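Local coordinates for xylose isomerase-like TIM barrel domain-containing protein (Parabacteroides distasonis, PDB 4KW2) that is of unknown function but folds as a xylose isomerase-like TIM barrel, and so may act as a sugar isomerase or a related barrel enzyme, at residues D21-Q27 with F235-I241; M172-I178 with R198-L204. All coordinates share one frame; numbering follows the deposited sequence.

Contact 1: residues D21-Q27 with F235-I241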
ATOM      1  N   ASP A  21      19.913 -10.774 -23.437  1.00 71.40           N
ATOM      2  CA  ASP A  21      20.286  -9.397 -23.107  0.50 63.59           C
ATOM      3  C   ASP A  21      20.361  -9.187 -21.593  1.00 58.85           C
ATOM      4  O   ASP A  21      21.407  -8.788 -21.086  1.00 62.17           O
ATOM      5  CB  ASP A  21      19.352  -8.371 -23.762  0.50 63.37           C
ATOM      6  CG  ASP A  21      20.053  -7.042 -24.043  0.50 62.84           C
ATOM      7  OD1 ASP A  21      21.242  -7.072 -24.429  0.50 60.92           O
ATOM      8  OD2 ASP A  21      19.422  -5.973 -23.881  0.50 55.34           O
ATOM      9  N   TRP A  22      19.273  -9.475 -20.876  1.00 45.62           N
ATOM     10  CA  TRP A  22      19.214  -9.289 -19.418  1.00 42.26           C
ATOM     11  C   TRP A  22      18.803 -10.582 -18.722  1.00 40.28           C
ATOM     12  O   TRP A  22      18.440 -11.551 -19.382  1.00 42.99           O
ATOM     13  CB  TRP A  22      18.222  -8.171 -19.051  1.00 39.16           C
ATOM     14  CG  TRP A  22      16.842  -8.373 -19.610  1.00 36.40           C
ATOM     15  CD1 TRP A  22      15.882  -9.227 -19.147  1.00 34.78           C
ATOM     16  CD2 TRP A  22      16.274  -7.712 -20.747  1.00 36.15           C
ATOM     17  NE1 TRP A  22      14.753  -9.137 -19.925  1.00 34.17           N
ATOM     18  CE2 TRP A  22      14.968  -8.215 -20.914  1.00 34.58           C
ATOM     19  CE3 TRP A  22      16.747  -6.745 -21.642  1.00 35.90           C
ATOM     20  CZ2 TRP A  22      14.127  -7.782 -21.937  1.00 35.74           C
ATOM     21  CZ3 TRP A  22      15.911  -6.313 -22.657  1.00 36.80           C
ATOM     22  CH2 TRP A  22      14.615  -6.833 -22.797  1.00 36.30           C
ATOM     23  N   LYS A  23      18.849 -10.584 -17.391  1.00 38.09           N
ATOM     24  CA  LYS A  23      18.380 -11.719 -16.593  1.00 35.34           C
ATOM     25  C   LYS A  23      17.059 -11.386 -15.915  1.00 34.79           C
ATOM     26  O   LYS A  23      16.851 -10.260 -15.472  1.00 34.76           O
ATOM     27  CB  LYS A  23      19.385 -12.072 -15.508  1.00 37.28           C
ATOM     28  CG  LYS A  23      20.799 -12.337 -15.985  1.00 39.58           C
ATOM     29  CD  LYS A  23      21.742 -12.396 -14.789  1.00 43.86           C
ATOM     30  CE  LYS A  23      23.189 -12.179 -15.193  1.00 47.26           C
ATOM     31  NZ  LYS A  23      23.716 -13.348 -15.937  1.00 51.59           N
ATOM     32  N   VAL A  24      16.180 -12.378 -15.824  1.00 32.53           N
ATOM     33  CA  VAL A  24      14.931 -12.247 -15.100  1.00 31.69           C
ATOM     34  C   VAL A  24      14.966 -13.176 -13.891  1.00 31.84           C
ATOM     35  O   VAL A  24      15.091 -14.397 -14.038  1.00 33.92           O
ATOM     36  CB  VAL A  24      13.713 -12.607 -15.976  1.00 32.30           C
ATOM     37  CG1 VAL A  24      12.418 -12.268 -15.243  1.00 30.37           C
ATOM     38  CG2 VAL A  24      13.787 -11.877 -17.311  1.00 32.66           C
ATOM     39  N   GLY A  25      14.855 -12.588 -12.702  1.00 29.86           N
ATOM     40  CA  GLY A  25      14.835 -13.343 -11.458  1.00 31.32           C
ATOM     41  C   GLY A  25      13.654 -12.987 -10.582  1.00 32.01           C
ATOM     42  O   GLY A  25      12.911 -12.039 -10.858  1.00 32.44           O
ATOM     43  N   ILE A  26      13.482 -13.754  -9.516  1.00 32.90           N
ATOM     44  CA  ILE A  26      12.427 -13.484  -8.553  1.00 33.79           C
ATOM     45  C   ILE A  26      12.983 -12.900  -7.257  1.00 31.23           C
ATOM     46  O   ILE A  26      14.068 -13.274  -6.816  1.00 30.15           O
ATOM     47  CB  ILE A  26      11.621 -14.759  -8.246  1.00 37.20           C
ATOM     48  CG1 ILE A  26      10.320 -14.398  -7.531  1.00 39.18           C
ATOM     49  CG2 ILE A  26      12.433 -15.755  -7.420  1.00 38.52           C
ATOM     50  CD1 ILE A  26       9.398 -15.576  -7.344  1.00 43.24           C
ATOM     51  N   GLN A  27      12.235 -11.975  -6.660  1.00 31.65           N
ATOM     52  CA  GLN A  27      12.468 -11.586  -5.269  1.00 28.61           C
ATOM     53  C   GLN A  27      11.780 -12.613  -4.391  1.00 26.71           C
ATOM     54  O   GLN A  27      10.560 -12.787  -4.472  1.00 24.89           O
ATOM     55  CB  GLN A  27      11.898 -10.206  -4.977  1.00 28.39           C
ATOM     56  CG  GLN A  27      12.529  -9.094  -5.793  1.00 31.06           C
ATOM     57  CD  GLN A  27      11.962  -7.733  -5.446  1.00 32.92           C
ATOM     58  OE1 GLN A  27      11.735  -7.427  -4.271  1.00 30.26           O
ATOM     59  NE2 GLN A  27      11.711  -6.912  -6.470  1.00 32.75           N
ATOM     60  N   PHE A 235      19.593  -2.434 -21.565  1.00 39.92           N
ATOM     61  CA  PHE A 235      19.678  -2.914 -20.203  1.00 39.03           C
ATOM     62  C   PHE A 235      20.146  -4.354 -20.256  1.00 37.47           C
ATOM     63  O   PHE A 235      19.584  -5.160 -20.988  1.00 38.55           O
ATOM     64  CB  PHE A 235      18.318  -2.816 -19.514  1.00 40.67           C
ATOM     65  CG  PHE A 235      18.305  -3.370 -18.121  1.00 40.59           C
ATOM     66  CD1 PHE A 235      18.897  -2.674 -17.079  1.00 39.94           C
ATOM     67  CD2 PHE A 235      17.707  -4.593 -17.852  1.00 41.33           C
ATOM     68  CE1 PHE A 235      18.885  -3.182 -15.792  1.00 37.46           C
ATOM     69  CE2 PHE A 235      17.695  -5.104 -16.564  1.00 39.92           C
ATOM     70  CZ  PHE A 235      18.283  -4.395 -15.535  1.00 37.62           C
ATOM     71  N   ASN A 236      21.196  -4.666 -19.508  1.00 38.11           N
ATOM     72  CA  ASN A 236      21.697  -6.035 -19.433  1.00 42.91           C
ATOM     73  C   ASN A 236      21.939  -6.502 -17.996  1.00 41.02           C
ATOM     74  O   ASN A 236      22.738  -7.389 -17.754  1.00 41.06           O
ATOM     75  CB  ASN A 236      22.957  -6.200 -20.297  1.00 48.29           C
ATOM     76  CG  ASN A 236      24.061  -5.227 -19.929  1.00 51.22           C
ATOM     77  OD1 ASN A 236      24.019  -4.575 -18.883  1.00 53.25           O
ATOM     78  ND2 ASN A 236      25.060  -5.122 -20.795  1.00 54.65           N
ATOM     79  N   GLY A 237      21.222  -5.907 -17.051  1.00 40.51           N
ATOM     80  CA  GLY A 237      21.322  -6.295 -15.657  1.00 38.05           C
ATOM     81  C   GLY A 237      20.254  -7.302 -15.294  1.00 36.24           C
ATOM     82  O   GLY A 237      19.810  -8.081 -16.130  1.00 35.95           O
ATOM     83  N   LEU A 238      19.831  -7.262 -14.037  1.00 37.23           N
ATOM     84  CA  LEU A 238      18.856  -8.201 -13.509  1.00 34.43           C
ATOM     85  C   LEU A 238      17.507  -7.514 -13.328  1.00 33.82           C
ATOM     86  O   LEU A 238      17.415  -6.494 -12.654  1.00 33.37           O
ATOM     87  CB  LEU A 238      19.357  -8.756 -12.173  1.00 32.69           C
ATOM     88  CG  LEU A 238      18.417  -9.638 -11.342  1.00 32.55           C
ATOM     89  CD1 LEU A 238      18.154 -10.962 -12.047  1.00 33.72           C
ATOM     90  CD2 LEU A 238      18.991  -9.863  -9.953  1.00 30.61           C
ATOM     91  N   ILE A 239      16.468  -8.075 -13.943  1.00 37.48           N
ATOM     92  CA  ILE A 239      15.093  -7.686 -13.650  1.00 37.44           C
ATOM     93  C   ILE A 239      14.619  -8.596 -12.530  1.00 37.64           C
ATOM     94  O   ILE A 239      14.427  -9.799 -12.727  1.00 38.14           O
ATOM     95  CB  ILE A 239      14.145  -7.847 -14.856  1.00 39.20           C
ATOM     96  CG1 ILE A 239      14.670  -7.081 -16.066  1.00 41.55           C
ATOM     97  CG2 ILE A 239      12.750  -7.341 -14.504  1.00 39.95           C
ATOM     98  CD1 ILE A 239      13.846  -7.308 -17.317  1.00 45.75           C
ATOM     99  N   SER A 240      14.433  -8.013 -11.357  1.00 34.69           N
ATOM    100  CA  SER A 240      14.075  -8.762 -10.174  1.00 33.69           C
ATOM    101  C   SER A 240      12.611  -8.489  -9.841  1.00 34.86           C
ATOM    102  O   SER A 240      12.256  -7.383  -9.409  1.00 34.52           O
ATOM    103  CB  SER A 240      14.990  -8.353  -9.025  1.00 31.99           C
ATOM    104  OG  SER A 240      14.948  -9.318  -8.003  1.00 35.71           O
ATOM    105  N   ILE A 241      11.763  -9.491 -10.048  1.00 33.35           N
ATOM    106  CA  ILE A 241      10.327  -9.296  -9.936  1.00 35.28           C
ATOM    107  C   ILE A 241       9.760  -9.725  -8.580  1.00 33.78           C
ATOM    108  O   ILE A 241      10.205 -10.697  -7.961  1.00 33.87           O
ATOM    109  CB  ILE A 241       9.550  -9.995 -11.080  1.00 40.15           C
ATOM    110  CG1 ILE A 241       9.506 -11.513 -10.901  1.00 46.07           C
ATOM    111  CG2 ILE A 241      10.163  -9.649 -12.432  1.00 41.75           C
ATOM    112  CD1 ILE A 241       8.117 -12.086 -11.056  1.00 48.79           C
TER

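Contact 2: residues M172-I178 with R198-L204. With SO4 (sulfate ion), chain E.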
HETATM    1  N   MSE A 172      30.110  -0.480  -8.291  1.00 50.05           N
HETATM    2  CA  MSE A 172      29.122   0.329  -7.570  1.00 47.25           C
HETATM    3  C   MSE A 172      28.068   0.824  -8.521  1.00 45.47           C
HETATM    4  O   MSE A 172      28.326   1.704  -9.333  1.00 48.68           O
HETATM    5  CB  MSE A 172      29.799   1.512  -6.878  1.00 46.00           C
HETATM    6  CG  MSE A 172      30.854   1.067  -5.869  1.00 47.87           C
HETATM    7 SE   MSE A 172      30.000   0.193  -4.324  0.75 50.38          SE
HETATM    8  CE  MSE A 172      29.449   1.802  -3.326  1.00 51.04           C
ATOM      9  N   GLY A 173      26.866   0.263  -8.422  1.00 44.85           N
ATOM     10  CA  GLY A 173      25.766   0.610  -9.325  1.00 43.86           C
ATOM     11  C   GLY A 173      24.462   0.935  -8.614  1.00 43.95           C
ATOM     12  O   GLY A 173      24.443   1.219  -7.410  1.00 42.93           O
ATOM     13  N   VAL A 174      23.369   0.870  -9.369  1.00 44.20           N
ATOM     14  CA  VAL A 174      22.057   1.294  -8.898  1.00 43.77           C
ATOM     15  C   VAL A 174      21.011   0.189  -9.012  1.00 40.38           C
ATOM     16  O   VAL A 174      20.917  -0.491 -10.033  1.00 41.37           O
ATOM     17  CB  VAL A 174      21.579   2.523  -9.697  1.00 45.94           C
ATOM     18  CG1 VAL A 174      20.191   2.969  -9.253  1.00 44.51           C
ATOM     19  CG2 VAL A 174      22.579   3.658  -9.538  1.00 48.47           C
ATOM     20  N   CYS A 175      20.231   0.023  -7.948  1.00 42.59           N
ATOM     21  CA  CYS A 175      19.020  -0.795  -7.971  1.00 42.55           C
ATOM     22  C   CYS A 175      17.855   0.140  -8.236  1.00 43.16           C
ATOM     23  O   CYS A 175      17.456   0.907  -7.360  1.00 42.65           O
ATOM     24  CB  CYS A 175      18.819  -1.510  -6.634  1.00 45.16           C
ATOM     25  SG  CYS A 175      17.338  -2.546  -6.549  1.00 54.68           S
ATOM     26  N   ALA A 176      17.321   0.087  -9.451  1.00 46.91           N
ATOM     27  CA  ALA A 176      16.258   0.999  -9.870  1.00 46.77           C
ATOM     28  C   ALA A 176      14.886   0.397  -9.618  1.00 46.96           C
ATOM     29  O   ALA A 176      14.625  -0.737 -10.005  1.00 51.13           O
ATOM     30  CB  ALA A 176      16.410   1.324 -11.345  1.00 45.72           C
ATOM     31  N   ASP A 177      14.011   1.164  -8.976  1.00 49.45           N
ATOM     32  CA  ASP A 177      12.626   0.755  -8.771  1.00 52.55           C
ATOM     33  C   ASP A 177      11.780   1.166  -9.959  1.00 54.88           C
ATOM     34  O   ASP A 177      11.756   2.335 -10.335  1.00 59.25           O
ATOM     35  CB  ASP A 177      12.050   1.382  -7.499  1.00 54.59           C
ATOM     36  CG  ASP A 177      12.448   0.632  -6.245  1.00 63.45           C
ATOM     37  OD1 ASP A 177      13.345  -0.240  -6.306  1.00 70.78           O
ATOM     38  OD2 ASP A 177      11.857   0.915  -5.185  1.00 78.07           O
ATOM     39  N   ILE A 178      11.101   0.196 -10.559  1.00 57.98           N
ATOM     40  CA  ILE A 178      10.124   0.476 -11.595  1.00 57.18           C
ATOM     41  C   ILE A 178       8.805   0.629 -10.868  1.00 66.94           C
ATOM     42  O   ILE A 178       8.253  -0.355 -10.366  1.00 64.56           O
ATOM     43  CB  ILE A 178      10.037  -0.659 -12.629  1.00 50.30           C
ATOM     44  CG1 ILE A 178      11.427  -0.973 -13.196  1.00 48.32           C
ATOM     45  CG2 ILE A 178       9.054  -0.300 -13.733  1.00 47.86           C
ATOM     46  CD1 ILE A 178      12.205   0.236 -13.666  1.00 45.13           C
ATOM     47  N   ARG A 198      25.341   2.069 -15.253  1.00 84.99           N
ATOM     48  CA  ARG A 198      25.486   1.733 -13.834  1.00 74.09           C
ATOM     49  C   ARG A 198      24.209   1.099 -13.250  1.00 64.32           C
ATOM     50  O   ARG A 198      24.194   0.717 -12.081  1.00 60.66           O
ATOM     51  CB  ARG A 198      25.864   2.975 -13.017  1.00 70.04           C
ATOM     52  CG  ARG A 198      27.350   3.303 -12.996  1.00 67.56           C
ATOM     53  CD  ARG A 198      27.669   4.203 -11.811  1.00 63.84           C
ATOM     54  NE  ARG A 198      28.988   4.826 -11.905  1.00 62.21           N
ATOM     55  CZ  ARG A 198      30.117   4.344 -11.383  1.00 65.68           C
ATOM     56  NH1 ARG A 198      30.142   3.198 -10.708  1.00 63.65           N
ATOM     57  NH2 ARG A 198      31.247   5.024 -11.545  1.00 71.79           N
ATOM     58  N   ILE A 199      23.147   0.984 -14.053  1.00 61.04           N
ATOM     59  CA  ILE A 199      21.905   0.354 -13.598  1.00 57.09           C
ATOM     60  C   ILE A 199      22.083  -1.158 -13.645  1.00 51.55           C
ATOM     61  O   ILE A 199      22.093  -1.747 -14.724  1.00 54.25           O
ATOM     62  CB  ILE A 199      20.683   0.720 -14.471  1.00 58.11           C
ATOM     63  CG1 ILE A 199      20.530   2.239 -14.621  1.00 64.72           C
ATOM     64  CG2 ILE A 199      19.417   0.114 -13.877  1.00 54.02           C
ATOM     65  CD1 ILE A 199      20.289   2.973 -13.319  1.00 68.98           C
ATOM     66  N   LYS A 200      22.214  -1.783 -12.477  1.00 43.75           N
ATOM     67  CA  LYS A 200      22.500  -3.216 -12.406  1.00 44.14           C
ATOM     68  C   LYS A 200      21.268  -4.072 -12.118  1.00 40.47           C
ATOM     69  O   LYS A 200      21.211  -5.221 -12.542  1.00 41.89           O
ATOM     70  CB  LYS A 200      23.583  -3.484 -11.359  1.00 46.08           C
ATOM     71  CG  LYS A 200      24.924  -2.882 -11.734  1.00 47.45           C
ATOM     72  CD  LYS A 200      26.028  -3.341 -10.803  1.00 49.26           C
ATOM     73  CE  LYS A 200      27.322  -2.583 -11.068  1.00 52.68           C
ATOM     74  NZ  LYS A 200      27.827  -2.766 -12.456  1.00 52.23           N
ATOM     75  N   VAL A 201      20.298  -3.520 -11.393  1.00 38.31           N
ATOM     76  CA  VAL A 201      19.099  -4.255 -11.012  1.00 36.35           C
ATOM     77  C   VAL A 201      17.863  -3.371 -11.172  1.00 36.78           C
ATOM     78  O   VAL A 201      17.880  -2.200 -10.813  1.00 39.12           O
ATOM     79  CB  VAL A 201      19.188  -4.760  -9.548  1.00 35.80           C
ATOM     80  CG1 VAL A 201      17.913  -5.487  -9.131  1.00 34.29           C
ATOM     81  CG2 VAL A 201      20.396  -5.669  -9.373  1.00 38.40           C
ATOM     82  N   ALA A 202      16.793  -3.944 -11.716  1.00 37.79           N
ATOM     83  CA  ALA A 202      15.503  -3.276 -11.768  1.00 38.51           C
ATOM     84  C   ALA A 202      14.502  -4.063 -10.932  1.00 36.64           C
ATOM     85  O   ALA A 202      14.234  -5.223 -11.214  1.00 37.58           O
ATOM     86  CB  ALA A 202      15.024  -3.167 -13.204  1.00 40.44           C
ATOM     87  N   HIS A 203      13.958  -3.424  -9.901  1.00 38.75           N
ATOM     88  CA  HIS A 203      12.909  -4.017  -9.074  1.00 36.73           C
ATOM     89  C   HIS A 203      11.536  -3.755  -9.665  1.00 34.80           C
ATOM     90  O   HIS A 203      11.106  -2.611  -9.756  1.00 37.50           O
ATOM     91  CB  HIS A 203      12.945  -3.431  -7.663  1.00 36.72           C
ATOM     92  CG  HIS A 203      13.937  -4.082  -6.762  1.00 38.72           C
ATOM     93  ND1 HIS A 203      13.999  -3.811  -5.412  1.00 41.26           N
ATOM     94  CD2 HIS A 203      14.895  -5.005  -7.006  1.00 38.67           C
ATOM     95  CE1 HIS A 203      14.961  -4.533  -4.865  1.00 40.56           C
ATOM     96  NE2 HIS A 203      15.520  -5.265  -5.811  1.00 39.52           N
ATOM     97  N   LEU A 204      10.859  -4.819 -10.074  1.00 38.96           N
ATOM     98  CA  LEU A 204       9.443  -4.762 -10.421  1.00 38.53           C
ATOM     99  C   LEU A 204       8.646  -5.201  -9.214  1.00 39.05           C
ATOM    100  O   LEU A 204       8.709  -6.367  -8.819  1.00 43.45           O
ATOM    101  CB  LEU A 204       9.122  -5.696 -11.583  1.00 44.89           C
ATOM    102  CG  LEU A 204       9.099  -5.092 -12.977  1.00 46.48           C
ATOM    103  CD1 LEU A 204      10.397  -4.348 -13.250  1.00 49.61           C
ATOM    104  CD2 LEU A 204       8.868  -6.204 -13.987  1.00 46.20           C
TER
HETATM  105  S   SO4 E 303      31.888   8.075 -13.693  0.50 60.73           S
HETATM  106  O1  SO4 E 303      32.088   8.288 -15.144  0.50 54.64           O
HETATM  107  O2  SO4 E 303      32.928   7.153 -13.189  0.50 51.21           O
HETATM  108  O3  SO4 E 303      31.991   9.371 -12.985  0.50 59.23           O
HETATM  109  O4  SO4 E 303      30.544   7.499 -13.460  0.50 56.93           O

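Contact 1: residues D21-Q27 with F235-I241
The side chain of W22 and the tip of I239 make the tight part of this contact: I239 CD1 sits over one face of the indole, 3.6 Å from the centroid of its five-membered ring, a CH-pi contact. W22 CG stands between the backbone N and the carbonyl carbon (chi1 55°), and this turns the ring so that CE3 comes 3.3 Å from F235 O at its edge. L230 of helix 222-232 packs on the same cluster, and W22 NE1 bonds to L260 O, fixing the rotation of the ring. Farther on, L238 CD1 packs 3.7 Å from G25 N, against the bare backbone of the glycine. Five nearly straight backbone bonds, from K23 N to G237 O through to Q27 N to I241 O, hold the parallel strands. At their far end the extended Q27 adds a side-chain bond, NE2 to S240 O at 3.0 Å, with the donor well above the carbonyl plane. At the W22 end the packing is one-sided: the indole side is tight, while N236 is exposed, D21 is poorly ordered and the K23 chain leads away beyond CB. Joining first strand to last is the closure of an eight-stranded TIM barrel.

Contact 2: residues M172-I178 with R198-L204
Strands 172-178 and 199-204 run parallel, their short axes 4.5 Å apart and 21° askew, with a beta bulge that shifts the register by one residue between V174 and C175. They are the sixth and seventh staves of the TIM barrel. At the bulge V174 O accepts from K200 N at 3.1 Å and, weakly, from V201 N, so one carbonyl serves two successive amides before regular pairing resumes with A176 N on V201 O. The side chains then divide between the two faces of the sheet. Toward the surrounding helices, I199 CD1 crosses V174 at its CB, and I178 CG1 lies alongside L204 CD1 at 3.5 Å. Inside the barrel, C175 SG rests over the centre of the H203 imidazole, 3.4 Å from its centroid and 11° off the ring normal; with SG trans to the backbone N (chi1 180°), the sulfur is carried over the ring. H203 NE2 is hydrogen-bonded to E52, giving the ring a polar partner besides the sulfur. D177 OD1 approaches H203 CB at 3.5 Å, the carboxylate plane turned only modestly from that of the ring. At the other end R198, extended from CG to NE, spans to the neighbouring strand and to a sulfate probably from the crystallisation liquor: NH1 donates to M172 O at 2.7 Å, in the carbonyl plane, while NH2 reaches sulfate O4 at 3.2 Å.

Contacts 1 and 2 are consecutive parts of one closed sheet, their centres about 9 Å apart, because strand 199-204 of contact 2 is the direct neighbour of strand 238-241 of contact 1. Probable backbone bonds join them, A202 N to L238 O and S240 N to A202 O, each 2.8 Å long. Inside the barrel Q27 NE2 lies 3.6 Å from H203 CG, and the other carboxylate oxygen of E52 is bonded to S240 OG, so the acid that holds H203 also reaches contact 1. This polar cluster lies toward the C-terminal ends of the strands, where TIM-barrel enzymes carry their active sites; the sulfate beside R198 lies at the N-terminal end and so probably marks no substrate site.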